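Local coordinates for protein GNA33 (Neisseria gonorrhoeae FA 1090, PDB 2G5D) that probably cleaves the glycosidic bond between N-acetylmuramic acid and N-acetylglucosamine in peptidoglycan as a lytic transglycosylase, leaving a 1,6-anhydro ring on the muramic acid, at residues P51-Q56 with P352-T357; G336-A341 with L366-M371; V383-F388 with G406-L411. All blocks are in the same frame, centred on the assembly; numbering follows the deposited sequence.

Interaction 1 of 3, residues P51-Q56 with P352-T357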
loop_
_atom_site.group_PDB
_atom_site.type_symbol
_atom_site.label_atom_id
_atom_site.label_comp_id
_atom_site.label_asym_id
_atom_site.label_seq_id
_atom_site.Cartn_x
_atom_site.Cartn_y
_atom_site.Cartn_z
ATOM N N PRO A 51 -17.907 -17.847 5.361
ATOM C CA PRO A 51 -17.583 -19.180 4.874
ATOM C C PRO A 51 -16.188 -19.612 5.355
ATOM O O PRO A 51 -15.266 -18.816 5.318
ATOM C CB PRO A 51 -17.651 -19.035 3.350
ATOM C CG PRO A 51 -17.435 -17.569 3.069
ATOM C CD PRO A 51 -17.946 -16.828 4.288
ATOM N N HIS A 52 -16.072 -20.848 5.841
ATOM C CA HIS A 52 -14.809 -21.377 6.378
ATOM C C HIS A 52 -14.266 -20.642 7.603
ATOM O O HIS A 52 -13.097 -20.795 7.952
ATOM C CB HIS A 52 -13.734 -21.457 5.296
ATOM C CG HIS A 52 -14.081 -22.373 4.172
ATOM N ND1 HIS A 52 -13.295 -22.495 3.047
ATOM C CD2 HIS A 52 -15.139 -23.204 3.990
ATOM C CE1 HIS A 52 -13.849 -23.369 2.223
ATOM N NE2 HIS A 52 -14.977 -23.800 2.766
ATOM N N TRP A 53 -15.133 -19.892 8.268
ATOM C CA TRP A 53 -14.838 -19.292 9.558
ATOM C C TRP A 53 -14.176 -20.286 10.521
ATOM O O TRP A 53 -13.135 -19.989 11.098
ATOM C CB TRP A 53 -16.120 -18.782 10.213
ATOM C CG TRP A 53 -15.841 -18.241 11.568
ATOM C CD1 TRP A 53 -16.023 -18.870 12.774
ATOM C CD2 TRP A 53 -15.273 -16.958 11.861
ATOM N NE1 TRP A 53 -15.608 -18.031 13.805
ATOM C CE2 TRP A 53 -15.149 -16.860 13.264
ATOM C CE3 TRP A 53 -14.885 -15.865 11.067
ATOM C CZ2 TRP A 53 -14.633 -15.714 13.890
ATOM C CZ3 TRP A 53 -14.363 -14.731 11.686
ATOM C CH2 TRP A 53 -14.253 -14.664 13.082
ATOM N N ALA A 54 -14.806 -21.440 10.706
ATOM C CA ALA A 54 -14.325 -22.501 11.617
ATOM C C ALA A 54 -12.879 -22.912 11.377
ATOM O O ALA A 54 -12.120 -23.106 12.348
ATOM C CB ALA A 54 -15.238 -23.739 11.508
ATOM N N ALA A 55 -12.511 -23.035 10.092
ATOM C CA ALA A 55 -11.205 -23.539 9.652
ATOM C C ALA A 55 -10.078 -22.487 9.462
ATOM O O ALA A 55 -8.978 -22.813 8.998
ATOM C CB ALA A 55 -11.375 -24.400 8.388
ATOM N N GLN A 56 -10.337 -21.245 9.848
ATOM C CA GLN A 56 -9.310 -20.199 9.789
ATOM C C GLN A 56 -8.057 -20.470 10.626
ATOM O O GLN A 56 -8.125 -21.011 11.717
ATOM C CB GLN A 56 -9.866 -18.846 10.214
ATOM C CG GLN A 56 -10.868 -18.216 9.245
ATOM C CD GLN A 56 -10.305 -18.119 7.853
ATOM O OE1 GLN A 56 -9.361 -17.361 7.613
ATOM N NE2 GLN A 56 -10.849 -18.915 6.928
ATOM N N PRO A 352 -10.273 -5.921 11.650
ATOM C CA PRO A 352 -10.311 -7.258 11.032
ATOM C C PRO A 352 -11.331 -7.304 9.875
ATOM O O PRO A 352 -12.424 -6.729 9.962
ATOM C CB PRO A 352 -10.705 -8.170 12.208
ATOM C CG PRO A 352 -10.225 -7.402 13.449
ATOM C CD PRO A 352 -10.506 -5.961 13.113
ATOM N N LEU A 353 -10.973 -7.975 8.779
ATOM C CA LEU A 353 -11.809 -7.941 7.589
ATOM C C LEU A 353 -11.809 -9.340 6.999
ATOM O O LEU A 353 -10.773 -9.846 6.591
ATOM C CB LEU A 353 -11.231 -6.908 6.611
ATOM C CG LEU A 353 -11.956 -6.046 5.543
ATOM C CD1 LEU A 353 -11.788 -6.652 4.171
ATOM C CD2 LEU A 353 -13.423 -5.690 5.807
ATOM N N PHE A 354 -12.973 -9.978 6.996
ATOM C CA PHE A 354 -13.099 -11.273 6.351
ATOM C C PHE A 354 -13.379 -11.129 4.862
ATOM O O PHE A 354 -14.317 -10.425 4.467
ATOM C CB PHE A 354 -14.184 -12.098 7.018
ATOM C CG PHE A 354 -14.071 -13.548 6.735
ATOM C CD1 PHE A 354 -13.405 -14.393 7.637
ATOM C CD2 PHE A 354 -14.611 -14.084 5.566
ATOM C CE1 PHE A 354 -13.275 -15.773 7.369
ATOM C CE2 PHE A 354 -14.499 -15.450 5.297
ATOM C CZ PHE A 354 -13.822 -16.291 6.201
ATOM N N VAL A 355 -12.562 -11.806 4.047
ATOM C CA VAL A 355 -12.656 -11.767 2.595
ATOM C C VAL A 355 -12.904 -13.171 2.088
ATOM O O VAL A 355 -12.116 -14.083 2.325
ATOM C CB VAL A 355 -11.376 -11.149 1.916
ATOM C CG1 VAL A 355 -11.529 -11.076 0.370
ATOM C CG2 VAL A 355 -11.118 -9.785 2.441
ATOM N N ALA A 356 -14.060 -13.320 1.442
ATOM C CA ALA A 356 -14.451 -14.490 0.697
ATOM C C ALA A 356 -14.213 -14.230 -0.795
ATOM O O ALA A 356 -14.905 -13.425 -1.424
ATOM C CB ALA A 356 -15.940 -14.793 0.956
ATOM N N THR A 357 -13.226 -14.916 -1.366
ATOM C CA THR A 357 -12.902 -14.702 -2.773
ATOM C C THR A 357 -12.414 -15.982 -3.457
ATOM O O THR A 357 -12.735 -17.085 -3.014
ATOM C CB THR A 357 -11.973 -13.430 -2.968
ATOM O OG1 THR A 357 -11.768 -13.163 -4.358
ATOM C CG2 THR A 357 -10.642 -13.557 -2.240
#
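F354 reaches out from its strand into the bend of the loop 51-56, where P51, W53 and Q56 meet different parts of its ring. The side chain leaves the strand toward the loop, and CG lies anti to the backbone N (chi1 -161°). P51 lies at the CZ end: its carbonyl O sits at the ring edge, near the ring plane, 3.0 Å from F354 CZ. That position lets the partial negative oxygen face the slightly positive ring hydrogens. The proline and phenyl side chains run antiparallel alongside each other, with P51 CD 3.8 Å from F354 CE2, while P51 CG rests 3.8 Å from A356 CB; a methyl suits that place, meeting the proline ring without adding bulk.

W53 crosses F354 obliquely from the CD1 side, its CE3 4.0 Å from F354 CD1. The phenyl atom lies at the indole edge, near the indole plane, and W53 NE1 is used elsewhere, on E100. Q56 comes in near CE1, with its CD 3.8 Å from F354 CE1 and its amide plane 71° from the ring. The amide is locked in this attitude by its own bonds: Q56 NE2 donates almost straight (172°) to H52 O at 3.1 Å, which lies practically in the amide plane, and it also bonds N367 O, while OE1 accepts from L369 N. A glutamine fits here because it can give and receive at once, tying the loop through a buried amide to strand 365-375.

The segment 352-357 is itself hydrogen-bonded to strands 365-375 and 403-413, so the loop packs against one wall of a closed sheet, consistent with the double-psi beta-barrel to which the 3D domain family belongs.

Interaction 2 of 3, residues G336-A341 with L366-M371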
loop_
_atom_site.group_PDB
_atom_site.type_symbol
_atom_site.label_atom_id
_atom_site.label_comp_id
_atom_site.label_asym_id
_atom_site.label_seq_id
_atom_site.Cartn_x
_atom_site.Cartn_y
_atom_site.Cartn_z
ATOM N N GLY A 336 2.321 -10.683 5.316
ATOM C CA GLY A 336 1.932 -11.383 4.084
ATOM C C GLY A 336 0.747 -12.308 4.264
ATOM O O GLY A 336 0.725 -13.132 5.205
ATOM N N GLU A 337 -0.250 -12.128 3.383
ATOM C CA GLU A 337 -1.468 -12.956 3.325
ATOM C C GLU A 337 -2.550 -12.688 4.368
ATOM O O GLU A 337 -3.626 -13.306 4.293
ATOM C CB GLU A 337 -1.128 -14.440 3.362
ATOM C CG GLU A 337 -0.568 -14.961 2.085
ATOM C CD GLU A 337 -0.179 -16.411 2.203
ATOM O OE1 GLU A 337 1.015 -16.692 2.157
ATOM O OE2 GLU A 337 -1.063 -17.276 2.354
ATOM N N TYR A 338 -2.261 -11.768 5.297
ATOM C CA TYR A 338 -3.098 -11.450 6.455
ATOM C C TYR A 338 -3.299 -9.944 6.630
ATOM O O TYR A 338 -3.675 -9.466 7.698
ATOM C CB TYR A 338 -2.556 -12.133 7.733
ATOM C CG TYR A 338 -2.874 -13.606 7.679
ATOM C CD1 TYR A 338 -1.964 -14.531 7.150
ATOM C CD2 TYR A 338 -4.127 -14.061 8.090
ATOM C CE1 TYR A 338 -2.321 -15.889 7.030
ATOM C CE2 TYR A 338 -4.480 -15.399 7.985
ATOM C CZ TYR A 338 -3.595 -16.301 7.460
ATOM O OH TYR A 338 -4.011 -17.611 7.389
ATOM N N ALA A 339 -3.050 -9.211 5.553
ATOM C CA ALA A 339 -3.288 -7.771 5.516
ATOM C C ALA A 339 -3.828 -7.361 4.156
ATOM O O ALA A 339 -3.627 -8.048 3.146
ATOM C CB ALA A 339 -2.011 -6.979 5.856
ATOM N N GLY A 340 -4.559 -6.261 4.138
ATOM C CA GLY A 340 -5.069 -5.737 2.886
ATOM C C GLY A 340 -5.241 -4.245 2.871
ATOM O O GLY A 340 -5.238 -3.606 3.929
ATOM N N ALA A 341 -5.345 -3.687 1.663
ATOM C CA ALA A 341 -5.703 -2.284 1.478
ATOM C C ALA A 341 -7.197 -2.108 1.182
ATOM O O ALA A 341 -7.795 -2.892 0.430
ATOM C CB ALA A 341 -4.829 -1.607 0.366
ATOM N N LEU A 366 -10.847 -18.890 -1.478
ATOM C CA LEU A 366 -9.841 -18.210 -0.686
ATOM C C LEU A 366 -10.601 -17.382 0.353
ATOM O O LEU A 366 -11.053 -16.304 0.034
ATOM C CB LEU A 366 -9.009 -17.275 -1.574
ATOM C CG LEU A 366 -7.555 -16.919 -1.248
ATOM C CD1 LEU A 366 -7.381 -15.405 -1.259
ATOM C CD2 LEU A 366 -7.020 -17.532 0.052
ATOM N N ASN A 367 -10.765 -17.929 1.560
ATOM C CA ASN A 367 -11.527 -17.285 2.664
ATOM C C ASN A 367 -10.604 -17.024 3.848
ATOM O O ASN A 367 -10.010 -17.953 4.420
ATOM C CB ASN A 367 -12.736 -18.140 3.126
ATOM C CG ASN A 367 -13.675 -18.546 1.982
ATOM O OD1 ASN A 367 -14.027 -17.752 1.129
ATOM N ND2 ASN A 367 -14.093 -19.797 1.991
ATOM N N ARG A 368 -10.459 -15.754 4.218
ATOM C CA ARG A 368 -9.397 -15.342 5.101
ATOM C C ARG A 368 -9.836 -14.211 6.005
ATOM O O ARG A 368 -10.405 -13.243 5.530
ATOM C CB ARG A 368 -8.196 -14.849 4.259
ATOM C CG ARG A 368 -7.429 -15.947 3.504
ATOM C CD ARG A 368 -6.201 -16.373 4.300
ATOM N NE ARG A 368 -5.696 -17.659 3.836
ATOM C CZ ARG A 368 -4.736 -17.834 2.925
ATOM N NH1 ARG A 368 -4.129 -16.795 2.332
ATOM N NH2 ARG A 368 -4.386 -19.084 2.593
ATOM N N LEU A 369 -9.566 -14.326 7.300
ATOM C CA LEU A 369 -9.651 -13.152 8.172
ATOM C C LEU A 369 -8.348 -12.380 8.106
ATOM O O LEU A 369 -7.364 -12.742 8.773
ATOM C CB LEU A 369 -9.974 -13.515 9.629
ATOM C CG LEU A 369 -10.196 -12.292 10.532
ATOM C CD1 LEU A 369 -11.381 -11.482 10.022
ATOM C CD2 LEU A 369 -10.436 -12.768 11.958
ATOM N N ILE A 370 -8.357 -11.304 7.311
ATOM C CA ILE A 370 -7.218 -10.371 7.194
ATOM C C ILE A 370 -7.431 -9.120 8.034
ATOM O O ILE A 370 -8.472 -8.958 8.611
ATOM C CB ILE A 370 -6.939 -10.020 5.713
ATOM C CG1 ILE A 370 -8.025 -9.103 5.138
ATOM C CG2 ILE A 370 -6.783 -11.350 4.889
ATOM C CD1 ILE A 370 -7.630 -8.314 3.920
ATOM N N MET A 371 -6.415 -8.268 8.118
ATOM C CA MET A 371 -6.520 -6.964 8.756
ATOM C C MET A 371 -6.422 -5.859 7.711
ATOM O O MET A 371 -5.544 -5.872 6.853
ATOM C CB MET A 371 -5.454 -6.806 9.846
ATOM C CG MET A 371 -5.441 -7.967 10.870
ATOM S SD MET A 371 -6.915 -8.050 11.915
ATOM C CE MET A 371 -7.289 -9.783 11.664
#
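Y338 O is gripped from two sources: M371 N donates to it at 3.0 Å with an angle of 156°, and S64 OG of helix 58-72 bonds it as well. Two residues on, G340 N donates to M371 O at 2.9 Å, and A339 CA makes a CA-H contact with the same oxygen. A339 and M371 thus form a parallel bridge. I370 explains the glycine: its CD1 lies 3.8 Å from G340 CA, so a beta carbon would have no room there.

At the other end of the contact E337 OE2 meets R368 NH1 in a salt bridge of 3.1 Å. As a hydrogen bond it is weak, at 120°, and the carboxylate and guanidinium planes are 40° apart; the stronger partner of NH1 is Y387 OH on strand 384-391. L366 CD2 lies over the centre of one guanidinium face, 3.7 Å above it, an aliphatic methyl stacked on the flat, weakly hydrated face of the cation. Y338 crosses R368 at about a right angle, and its ring turns an edge to the backbone, CD2 being 3.6 Å from L369 O.

Helix 58-72 lies against the Y338 and M371 side chains, strand 384-391 bonds to E337, A339 and A341, and strand 352-358 flanks the other edge of 366-371.

Interaction 3 of 3, residues V383-F388 with G406-L411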
loop_
_atom_site.group_PDB
_atom_site.type_symbol
_atom_site.label_atom_id
_atom_site.label_comp_id
_atom_site.label_asym_id
_atom_site.label_seq_id
_atom_site.Cartn_x
_atom_site.Cartn_y
_atom_site.Cartn_z
ATOM N N VAL A 383 -16.996 -2.511 -1.045
ATOM C CA VAL A 383 -16.447 -3.859 -1.189
ATOM C C VAL A 383 -15.290 -3.828 -2.197
ATOM O O VAL A 383 -15.481 -3.999 -3.403
ATOM C CB VAL A 383 -17.525 -4.929 -1.606
ATOM C CG1 VAL A 383 -16.965 -6.334 -1.454
ATOM C CG2 VAL A 383 -18.843 -4.782 -0.799
ATOM N N ARG A 384 -14.084 -3.599 -1.684
ATOM C CA ARG A 384 -12.895 -3.402 -2.520
ATOM C C ARG A 384 -11.628 -3.659 -1.696
ATOM O O ARG A 384 -11.319 -2.899 -0.782
ATOM C CB ARG A 384 -12.903 -1.985 -3.134
ATOM C CG ARG A 384 -11.806 -1.683 -4.181
ATOM C CD ARG A 384 -11.953 -2.507 -5.465
ATOM N NE ARG A 384 -10.803 -2.246 -6.315
ATOM C CZ ARG A 384 -9.698 -2.981 -6.327
ATOM N NH1 ARG A 384 -9.604 -4.080 -5.572
ATOM N NH2 ARG A 384 -8.701 -2.629 -7.121
ATOM N N VAL A 385 -10.902 -4.728 -2.029
ATOM C CA VAL A 385 -9.693 -5.114 -1.268
ATOM C C VAL A 385 -8.435 -5.344 -2.126
ATOM O O VAL A 385 -8.439 -6.127 -3.080
ATOM C CB VAL A 385 -9.944 -6.392 -0.368
ATOM C CG1 VAL A 385 -8.666 -6.743 0.467
ATOM C CG2 VAL A 385 -11.159 -6.177 0.561
ATOM N N ASP A 386 -7.342 -4.666 -1.774
ATOM C CA ASP A 386 -6.058 -5.018 -2.364
ATOM C C ASP A 386 -5.387 -5.962 -1.369
ATOM O O ASP A 386 -5.027 -5.579 -0.246
ATOM C CB ASP A 386 -5.197 -3.787 -2.635
ATOM C CG ASP A 386 -4.310 -3.934 -3.877
ATOM O OD1 ASP A 386 -4.550 -4.813 -4.732
ATOM O OD2 ASP A 386 -3.364 -3.137 -3.999
ATOM N N TYR A 387 -5.253 -7.204 -1.784
ATOM C CA TYR A 387 -4.846 -8.282 -0.915
ATOM C C TYR A 387 -3.319 -8.326 -0.878
ATOM O O TYR A 387 -2.688 -8.478 -1.920
ATOM C CB TYR A 387 -5.456 -9.589 -1.462
ATOM C CG TYR A 387 -5.236 -10.776 -0.580
ATOM C CD1 TYR A 387 -6.158 -11.120 0.396
ATOM C CD2 TYR A 387 -4.100 -11.556 -0.711
ATOM C CE1 TYR A 387 -5.941 -12.217 1.238
ATOM C CE2 TYR A 387 -3.876 -12.652 0.120
ATOM C CZ TYR A 387 -4.795 -12.969 1.088
ATOM O OH TYR A 387 -4.584 -14.058 1.884
ATOM N N PHE A 388 -2.717 -8.128 0.305
ATOM C CA PHE A 388 -1.265 -8.096 0.389
ATOM C C PHE A 388 -0.687 -9.509 0.466
ATOM O O PHE A 388 -0.930 -10.247 1.418
ATOM C CB PHE A 388 -0.753 -7.205 1.545
ATOM C CG PHE A 388 0.750 -7.149 1.628
ATOM C CD1 PHE A 388 1.498 -6.599 0.584
ATOM C CD2 PHE A 388 1.418 -7.680 2.722
ATOM C CE1 PHE A 388 2.870 -6.578 0.628
ATOM C CE2 PHE A 388 2.791 -7.650 2.777
ATOM C CZ PHE A 388 3.522 -7.090 1.732
ATOM N N GLY A 406 -15.269 -10.675 -4.852
ATOM C CA GLY A 406 -15.141 -10.995 -3.452
ATOM C C GLY A 406 -16.231 -10.381 -2.613
ATOM O O GLY A 406 -16.899 -9.432 -3.033
ATOM N N TYR A 407 -16.397 -10.945 -1.421
ATOM C CA TYR A 407 -17.390 -10.508 -0.447
ATOM C C TYR A 407 -16.644 -10.138 0.799
ATOM O O TYR A 407 -15.648 -10.778 1.133
ATOM C CB TYR A 407 -18.357 -11.645 -0.140
ATOM C CG TYR A 407 -19.078 -12.079 -1.385
ATOM C CD1 TYR A 407 -18.673 -13.211 -2.086
ATOM C CD2 TYR A 407 -20.128 -11.328 -1.883
ATOM C CE1 TYR A 407 -19.318 -13.590 -3.254
ATOM C CE2 TYR A 407 -20.797 -11.707 -3.040
ATOM C CZ TYR A 407 -20.380 -12.829 -3.725
ATOM O OH TYR A 407 -21.045 -13.199 -4.875
ATOM N N VAL A 408 -17.113 -9.109 1.492
ATOM C CA VAL A 408 -16.377 -8.678 2.666
ATOM C C VAL A 408 -17.243 -8.488 3.897
ATOM O O VAL A 408 -18.408 -8.099 3.812
ATOM C CB VAL A 408 -15.458 -7.434 2.384
ATOM C CG1 VAL A 408 -14.601 -7.648 1.111
ATOM C CG2 VAL A 408 -16.233 -6.154 2.321
ATOM N N TRP A 409 -16.659 -8.763 5.053
ATOM C CA TRP A 409 -17.344 -8.518 6.308
ATOM C C TRP A 409 -16.355 -7.769 7.127
ATOM O O TRP A 409 -15.196 -8.171 7.228
ATOM C CB TRP A 409 -17.684 -9.814 7.051
ATOM C CG TRP A 409 -18.703 -10.719 6.388
ATOM C CD1 TRP A 409 -19.972 -10.921 6.788
ATOM C CD2 TRP A 409 -18.480 -11.591 5.273
ATOM N NE1 TRP A 409 -20.591 -11.869 5.985
ATOM C CE2 TRP A 409 -19.699 -12.287 5.035
ATOM C CE3 TRP A 409 -17.378 -11.853 4.452
ATOM C CZ2 TRP A 409 -19.855 -13.226 3.984
ATOM C CZ3 TRP A 409 -17.530 -12.777 3.392
ATOM C CH2 TRP A 409 -18.758 -13.451 3.172
ATOM N N GLN A 410 -16.803 -6.683 7.732
ATOM C CA GLN A 410 -15.938 -5.906 8.611
ATOM C C GLN A 410 -16.236 -6.271 10.078
ATOM O O GLN A 410 -17.401 -6.242 10.479
ATOM C CB GLN A 410 -16.230 -4.419 8.351
ATOM C CG GLN A 410 -15.399 -3.465 9.184
ATOM C CD GLN A 410 -15.587 -2.004 8.799
ATOM O OE1 GLN A 410 -14.689 -1.206 9.005
ATOM N NE2 GLN A 410 -16.767 -1.641 8.266
ATOM N N LEU A 411 -15.195 -6.624 10.861
ATOM C CA LEU A 411 -15.327 -6.938 12.315
ATOM C C LEU A 411 -14.896 -5.730 13.142
ATOM O O LEU A 411 -13.842 -5.157 12.913
ATOM C CB LEU A 411 -14.544 -8.225 12.718
ATOM C CG LEU A 411 -15.177 -9.587 12.332
ATOM C CD1 LEU A 411 -15.313 -9.705 10.831
ATOM C CD2 LEU A 411 -14.374 -10.799 12.872
#
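V383 and V385 meet V408 mainly through methyl groups, and the contact between the segments 383-388 and 406-411 is essentially apolar, with V383 lying just before the strand that begins at R384. V408 CG1 touches both partners, lying 3.7 Å from V383 CG1 and 3.8 Å from V385 CG2, while its other branch, CG2, also comes to 3.8 Å from V383 CG1. V383 carries CG1 anti to its backbone N (chi1 -168°), which directs that methyl into the fork of V408. Beta-branched residues suit such a place: they favour the extended backbone and offer two compact methyls close to it.

A second kind of contact is van der Waals touch with the main chain: V383 CG1 packs 3.5 Å from G406 O.

The backbones, 6.2 Å apart at the closest CA pair, V383 and V408, make their ladders elsewhere. V383 and V385 bond to T117 on strand 116-129, whereas the segment 406-411 is bonded to strand 352-358. V108 covers V383 and V408, and L353 covers V385. Apolar side chains from non-bonded strands meeting in this way are what fills the inside of a beta-barrel, here probably the double-psi barrel.

In the fold
All three contacts involve strands of the barrel; in interaction 1 the other partner is a loop. Their centres lie about 9 Å (interactions 1 and 2), 10 Å (1 and 3) and 8 Å (2 and 3) apart. Interaction 1 joins interaction 2 where L353 N probably bonds I370 O at 2.7 Å, and interaction 3 where F354 N probably bonds W409 O at 2.9 Å, so strand 352-358 lies between strands 365-375 and 403-413. Interactions 2 and 3 meet directly: A341 N probably bonds D386 O at 2.7 Å, and I370 CD1 packs 3.9 Å from V385 CG1. Loop 51-56, far away in sequence, packs on this group of strands, Q56 NE2 probably bonding N367 O at 2.8 Å.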